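Local atomic coordinates of Phenylalanine/tyrosine ammonia-lyase (Rhodosporidium toruloides, PDB entry 1Y2M), a protein that catalyses the non-oxidative deamination of L-phenylalanine and L-tyrosine, releasing ammonia and giving trans-cinnamate and p-coumarate. Residues L386-E389 and A390-T394; V418-T421 and M422-R426; K546-G549 and P550-S554. All coordinates share one frame; numbering follows the deposited sequence.

Contact 1: L386-E389 and A390-T394; sequences LTIE and AGQST
Ile388 O takes two donors at once, Gln392 N and the hydroxyl of Ser393, from opposite faces of its carbonyl plane. The hydroxyl bond is the shorter, with Ser393 OG 2.7 Å from Ile388 O. Ser393 OG lies anti to its own carbonyl carbon (chi1 -57°), which turns the hydroxyl back toward the helix. Behind these come two i to i+4 bonds, Ala390 N to Leu386 O at 2.8 Å and Gly391 N to Thr387 O at 2.9 Å, the second the more bent. Water 1 adds a bridge by donating to both Glu389 O and Ser393 O.

This is the C-terminal end of helix 368-391: Gln392 is the first residue to leave helical backbone angles, and the serine hydroxyl covers a last-turn carbonyl as the chain breaks away.

The remaining touches are van der Waals contacts of carbon against polar atoms. The extended Gln392 side chain lies across Ile388, with NE2 4.0 Å from Ile388 CG1, while its OE1 comes 3.7 Å from Thr387 CG2. Ile388 CG2 packs at 3.5 Å against Ser393 OG.

Glu389 bends at chi2 (70°): OE2 is hydrogen-bonded to Thr272 OG1, while OE1 forms a salt bridge with Arg320 and a hydrogen bond with His322, both of the second subunit. Its side chain is about 11 Å from that of Asn270, a probable cinnamate-binding residue.

Contact 2: V418-T421 and M422-R426; sequences VANT and MEKTR
Thr425 grips Thr421 O with both its backbone N and its hydroxyl, and the two donors arrive from opposite faces of that carbonyl's plane. The backbone bond, Thr425 N to Thr421 O, is 2.9 Å long; the hydroxyl bond, Thr425 OG1 to Thr421 O, is shorter at 2.7 Å. One turn earlier Val418 O also takes two donors, but from two residues. It accepts Met422 N at 3.2 Å and Thr421 OG1 at 2.7 Å, a bond that becomes possible because the threonine oxygen sits between its own backbone N and carbonyl carbon (chi1 67°). Both threonine hydroxyls thus spend their protons on main-chain oxygens in this buried part of the helix. The remaining i to i+4 bonds run from Glu423 N to Ala419 O and from Lys424 N to Asn420 O.

On another side, Lys424 bends at chi3 and chi4, laying CD 3.5 Å from Asn420 OD1. Water 2 completes the link, donating to Asn420 OD1 and accepting from Lys424 NZ. Lys424 NZ also donates to Asp378 O of the same chain, and Asn420 ND2 to Asp378 of the second subunit.

Arg426 NH1 forms a salt bridge with Glu423 OE2 at 2.9 Å, the carboxylate oxygen lying at the guanidinium edge but being met from above its own plane. Ser509 also bonds to both Glu423 OE2 and Arg426 NH2, and Glu423 OE1 accepts from Thr489 OG1. Within the helical core, the selenomethionine side chain of Met422 and that of Thr425 meet helices 273-303 and 506-560, while Thr421 packs on helix 368-391.

Contact 3: K546-G549 and P550-S554; sequences KQFG and PAIVS
Phe548 offers one ring face to Ile552, whose CG1 stands over it in a CH-pi contact, 4.1 Å from the ring centroid and 29° off the normal. The pair is one turn apart on the long helix 506-560, at a proline kink: Pro550 N has no hydrogen to give the preceding turn, and its ring fills that place instead, CD lying 3.2 Å from Lys546 O. Phe548 CG is anti to the backbone N (chi1 -157°), which swings the ring along the helix toward residues 550-554, where it crosses the isoleucine side chain at about a right angle. Ala551 CB adds a lesser touch, meeting Phe548 CD1 at 3.7 Å.

Around the kink the backbone bonds are uneven. Ile552 N to Phe548 O is sound at 2.9 Å, whereas the bonds from Ala551 N to Gln547 O and from Val553 N to Gly549 O are weak, both 3.4 Å.

Beyond the two segments the Phe548 ring meets Trp597 edge-to-face and packs on helix 619-646, while Ile552 reaches helix 570-587. With an alanine in place of Phe548, Ile552 CG1 would probably lose its aromatic floor and Trp597 its ring partner, opening a gap between helices 506-560 and 619-646.

Val553 turns its side chain so that CG2 comes 3.5 Å from Gly549 O, the oxygen that also takes the weak bond from Val553 N.

Overall arrangement
From the N terminus, the chain first reaches contact 1, at the C-terminal end of helix 368-391, then contact 2 in the first turns of helix 416-443, and finally contact 3 far along helix 506-560. Each is local to one continuous stretch, so none closes a long loop, and they follow in series without nesting or crossing. Contacts 1 and 2 are neighbours, centres 15 Å apart: Glu389 CG packs 3.6 Å from Val418 CG2, and Leu386 rests on Thr421, joining the two helices. Both touch the second subunit. Contact 3 stands apart, its centre about 57 Å from that of contact 2, although helix 506-560 also packs against contact 2 through its earlier turns.

Contact 1: L386-E389 and A390-T394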
# COMPACT_ATOMS: atom_id res chain seq x y z
N LEU B 386 19.97 -14.89 3.18
CA LEU B 386 19.48 -15.73 4.28
C LEU B 386 20.50 -16.82 4.60
O LEU B 386 20.59 -17.24 5.75
CB LEU B 386 18.13 -16.35 3.95
CG LEU B 386 16.92 -15.44 3.98
CD1 LEU B 386 15.63 -16.23 3.77
CD2 LEU B 386 16.87 -14.71 5.33
N THR B 387 21.28 -17.25 3.62
CA THR B 387 22.30 -18.25 3.93
C THR B 387 23.32 -17.70 4.93
O THR B 387 23.71 -18.35 5.91
CB THR B 387 23.00 -18.75 2.65
OG1 THR B 387 22.04 -19.45 1.83
CG2 THR B 387 24.11 -19.73 3.00
N ILE B 388 23.77 -16.48 4.69
CA ILE B 388 24.70 -15.82 5.64
C ILE B 388 23.99 -15.59 6.97
O ILE B 388 24.58 -15.84 8.05
CB ILE B 388 25.24 -14.51 5.07
CG1 ILE B 388 26.24 -14.82 3.98
CG2 ILE B 388 25.93 -13.69 6.17
CD1 ILE B 388 26.77 -13.63 3.25
N GLU B 389 22.74 -15.14 6.90
CA GLU B 389 22.03 -14.77 8.14
C GLU B 389 21.78 -15.99 9.01
O GLU B 389 22.03 -15.97 10.20
CB GLU B 389 20.73 -14.01 7.81
CG GLU B 389 20.00 -13.45 9.01
CD GLU B 389 20.68 -12.29 9.67
OE1 GLU B 389 21.76 -11.92 9.22
OE2 GLU B 389 20.10 -11.79 10.67
N ALA B 390 21.27 -17.06 8.42
CA ALA B 390 20.87 -18.26 9.16
C ALA B 390 22.07 -19.12 9.50
O ALA B 390 22.12 -19.72 10.57
CB ALA B 390 19.88 -19.05 8.31
N GLY B 391 23.07 -19.12 8.63
CA GLY B 391 24.19 -20.05 8.75
C GLY B 391 25.53 -19.62 9.23
O GLY B 391 26.34 -20.46 9.65
N GLN B 392 25.81 -18.31 9.13
CA GLN B 392 27.13 -17.76 9.31
C GLN B 392 27.13 -16.46 10.08
O GLN B 392 28.06 -15.69 9.92
CB GLN B 392 27.75 -17.46 7.95
CG GLN B 392 27.79 -18.62 7.05
CD GLN B 392 28.01 -18.24 5.60
OE1 GLN B 392 27.29 -18.74 4.71
NE2 GLN B 392 28.98 -17.41 5.35
N SER B 393 26.14 -16.21 10.91
CA SER B 393 26.09 -14.95 11.63
C SER B 393 25.86 -15.13 13.12
O SER B 393 25.14 -16.03 13.56
CB SER B 393 25.02 -14.01 11.04
OG SER B 393 25.25 -13.78 9.65
N THR B 394 26.50 -14.25 13.86
CA THR B 394 26.25 -14.03 15.28
C THR B 394 25.37 -12.80 15.41
O THR B 394 25.74 -11.71 14.93
CB THR B 394 27.55 -13.79 16.05
OG1 THR B 394 28.46 -14.89 15.82
CG2 THR B 394 27.26 -13.67 17.51
O HOH W 1 22.36 -16.58 12.70

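Contact 2: V418-T421 and M422-R426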
# COMPACT_ATOMS: atom_id res chain seq x y z
N VAL B 418 16.91 -9.79 6.86
CA VAL B 418 15.82 -10.79 6.76
C VAL B 418 14.57 -10.12 6.22
O VAL B 418 13.89 -10.68 5.33
CB VAL B 418 15.48 -11.46 8.11
CG1 VAL B 418 14.33 -12.42 7.94
CG2 VAL B 418 16.71 -12.12 8.71
N ALA B 419 14.24 -8.93 6.75
CA ALA B 419 13.02 -8.25 6.34
C ALA B 419 13.12 -7.97 4.84
O ALA B 419 12.13 -8.17 4.09
CB ALA B 419 12.88 -6.98 7.07
N ASN B 420 14.32 -7.56 4.41
CA ASN B 420 14.58 -7.29 2.98
C ASN B 420 14.20 -8.45 2.09
O ASN B 420 13.51 -8.28 1.08
CB ASN B 420 16.08 -6.94 2.81
CG ASN B 420 16.55 -6.75 1.32
OD1 ASN B 420 17.12 -7.69 0.71
ND2 ASN B 420 16.40 -5.53 0.78
N THR B 421 14.62 -9.64 2.47
CA THR B 421 14.32 -10.80 1.65
C THR B 421 12.83 -11.04 1.56
O THR B 421 12.28 -11.48 0.52
CB THR B 421 15.00 -12.10 2.15
OG1 THR B 421 14.47 -12.54 3.41
CG2 THR B 421 16.51 -11.87 2.28
N MSE B 422 12.16 -10.79 2.67
CA MSE B 422 10.70 -11.09 2.74
C MSE B 422 9.86 -10.08 1.94
O MSE B 422 8.88 -10.43 1.29
CB MSE B 422 10.28 -11.15 4.16
CG MSE B 422 10.83 -12.37 4.88
SE MSE B 422 10.18 -14.08 4.09
CE MSE B 422 11.64 -14.57 2.84
N GLU B 423 10.24 -8.80 2.01
CA GLU B 423 9.52 -7.73 1.26
C GLU B 423 9.61 -8.10 -0.22
O GLU B 423 8.57 -8.13 -0.92
CB GLU B 423 10.11 -6.36 1.53
CG GLU B 423 10.08 -5.89 2.97
CD GLU B 423 8.71 -5.44 3.47
OE1 GLU B 423 8.49 -4.22 3.48
OE2 GLU B 423 7.92 -6.26 3.93
N LYS B 424 10.84 -8.35 -0.70
CA LYS B 424 11.07 -8.65 -2.13
C LYS B 424 10.38 -9.93 -2.56
O LYS B 424 9.77 -10.03 -3.65
CB LYS B 424 12.57 -8.77 -2.46
CG LYS B 424 13.41 -7.55 -2.16
CD LYS B 424 14.95 -7.89 -2.02
CE LYS B 424 15.38 -8.99 -2.98
NZ LYS B 424 15.07 -10.45 -2.64
N THR B 425 10.44 -10.95 -1.71
CA THR B 425 9.82 -12.22 -2.09
C THR B 425 8.30 -12.04 -2.18
O THR B 425 7.67 -12.64 -3.07
CB THR B 425 10.24 -13.32 -1.10
OG1 THR B 425 11.67 -13.47 -1.14
CG2 THR B 425 9.53 -14.68 -1.38
N ARG B 426 7.68 -11.26 -1.29
CA ARG B 426 6.21 -11.18 -1.31
C ARG B 426 5.73 -10.46 -2.57
O ARG B 426 4.69 -10.79 -3.16
CB ARG B 426 5.75 -10.47 -0.04
CG ARG B 426 4.29 -10.68 0.23
CD ARG B 426 3.86 -10.26 1.62
NE ARG B 426 4.20 -8.87 1.97
CZ ARG B 426 5.25 -8.45 2.70
NH1 ARG B 426 5.40 -7.17 2.95
NH2 ARG B 426 6.18 -9.27 3.17
O HOH W 2 17.41 -10.16 -0.71

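Contact 3: K546-G549 and P550-S554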
# COMPACT_ATOMS: atom_id res chain seq x y z
N LYS B 546 -7.67 -36.78 -36.33
CA LYS B 546 -7.04 -37.91 -37.05
C LYS B 546 -8.05 -38.63 -37.88
O LYS B 546 -7.75 -39.10 -38.98
CB LYS B 546 -6.47 -38.95 -36.09
CG LYS B 546 -5.17 -38.64 -35.44
CD LYS B 546 -4.83 -39.79 -34.48
CE LYS B 546 -3.45 -39.61 -33.86
NZ LYS B 546 -3.26 -40.52 -32.68
N GLN B 547 -9.23 -38.81 -37.31
CA GLN B 547 -10.28 -39.55 -38.00
C GLN B 547 -11.13 -38.68 -38.90
O GLN B 547 -11.60 -39.12 -39.94
CB GLN B 547 -11.18 -40.20 -36.99
CG GLN B 547 -10.56 -41.44 -36.42
CD GLN B 547 -11.61 -42.33 -35.86
OE1 GLN B 547 -12.40 -42.96 -36.60
NE2 GLN B 547 -11.66 -42.36 -34.55
N PHE B 548 -11.33 -37.44 -38.51
CA PHE B 548 -12.23 -36.61 -39.28
C PHE B 548 -11.66 -36.05 -40.57
O PHE B 548 -12.40 -35.92 -41.57
CB PHE B 548 -12.86 -35.51 -38.44
CG PHE B 548 -14.16 -35.04 -39.02
CD1 PHE B 548 -15.19 -35.95 -39.28
CD2 PHE B 548 -14.32 -33.74 -39.35
CE1 PHE B 548 -16.38 -35.54 -39.85
CE2 PHE B 548 -15.49 -33.31 -39.93
CZ PHE B 548 -16.53 -34.20 -40.18
N GLY B 549 -10.36 -35.73 -40.59
CA GLY B 549 -9.69 -35.35 -41.85
C GLY B 549 -9.99 -36.26 -43.03
O GLY B 549 -10.45 -35.81 -44.09
N PRO B 550 -9.72 -37.56 -42.89
CA PRO B 550 -10.09 -38.53 -43.90
C PRO B 550 -11.59 -38.63 -44.21
O PRO B 550 -11.98 -38.86 -45.37
CB PRO B 550 -9.58 -39.86 -43.30
CG PRO B 550 -8.43 -39.43 -42.48
CD PRO B 550 -8.87 -38.17 -41.84
N ALA B 551 -12.41 -38.51 -43.17
CA ALA B 551 -13.87 -38.57 -43.31
C ALA B 551 -14.40 -37.45 -44.23
O ALA B 551 -15.30 -37.67 -45.05
CB ALA B 551 -14.54 -38.50 -41.92
N ILE B 552 -13.82 -36.27 -44.09
CA ILE B 552 -14.17 -35.11 -44.93
C ILE B 552 -13.90 -35.43 -46.39
O ILE B 552 -14.77 -35.29 -47.26
CB ILE B 552 -13.36 -33.89 -44.51
CG1 ILE B 552 -13.90 -33.35 -43.20
CG2 ILE B 552 -13.41 -32.74 -45.60
CD1 ILE B 552 -12.93 -32.44 -42.48
N VAL B 553 -12.68 -35.87 -46.65
CA VAL B 553 -12.29 -36.23 -48.01
C VAL B 553 -13.26 -37.26 -48.57
O VAL B 553 -13.72 -37.17 -49.72
CB VAL B 553 -10.84 -36.73 -48.03
CG1 VAL B 553 -10.47 -37.22 -49.42
CG2 VAL B 553 -9.89 -35.63 -47.56
N SER B 554 -13.54 -38.29 -47.78
CA SER B 554 -14.37 -39.39 -48.21
C SER B 554 -15.79 -38.96 -48.56
O SER B 554 -16.35 -39.38 -49.57
CB SER B 554 -14.41 -40.44 -47.12
OG SER B 554 -15.39 -41.43 -47.43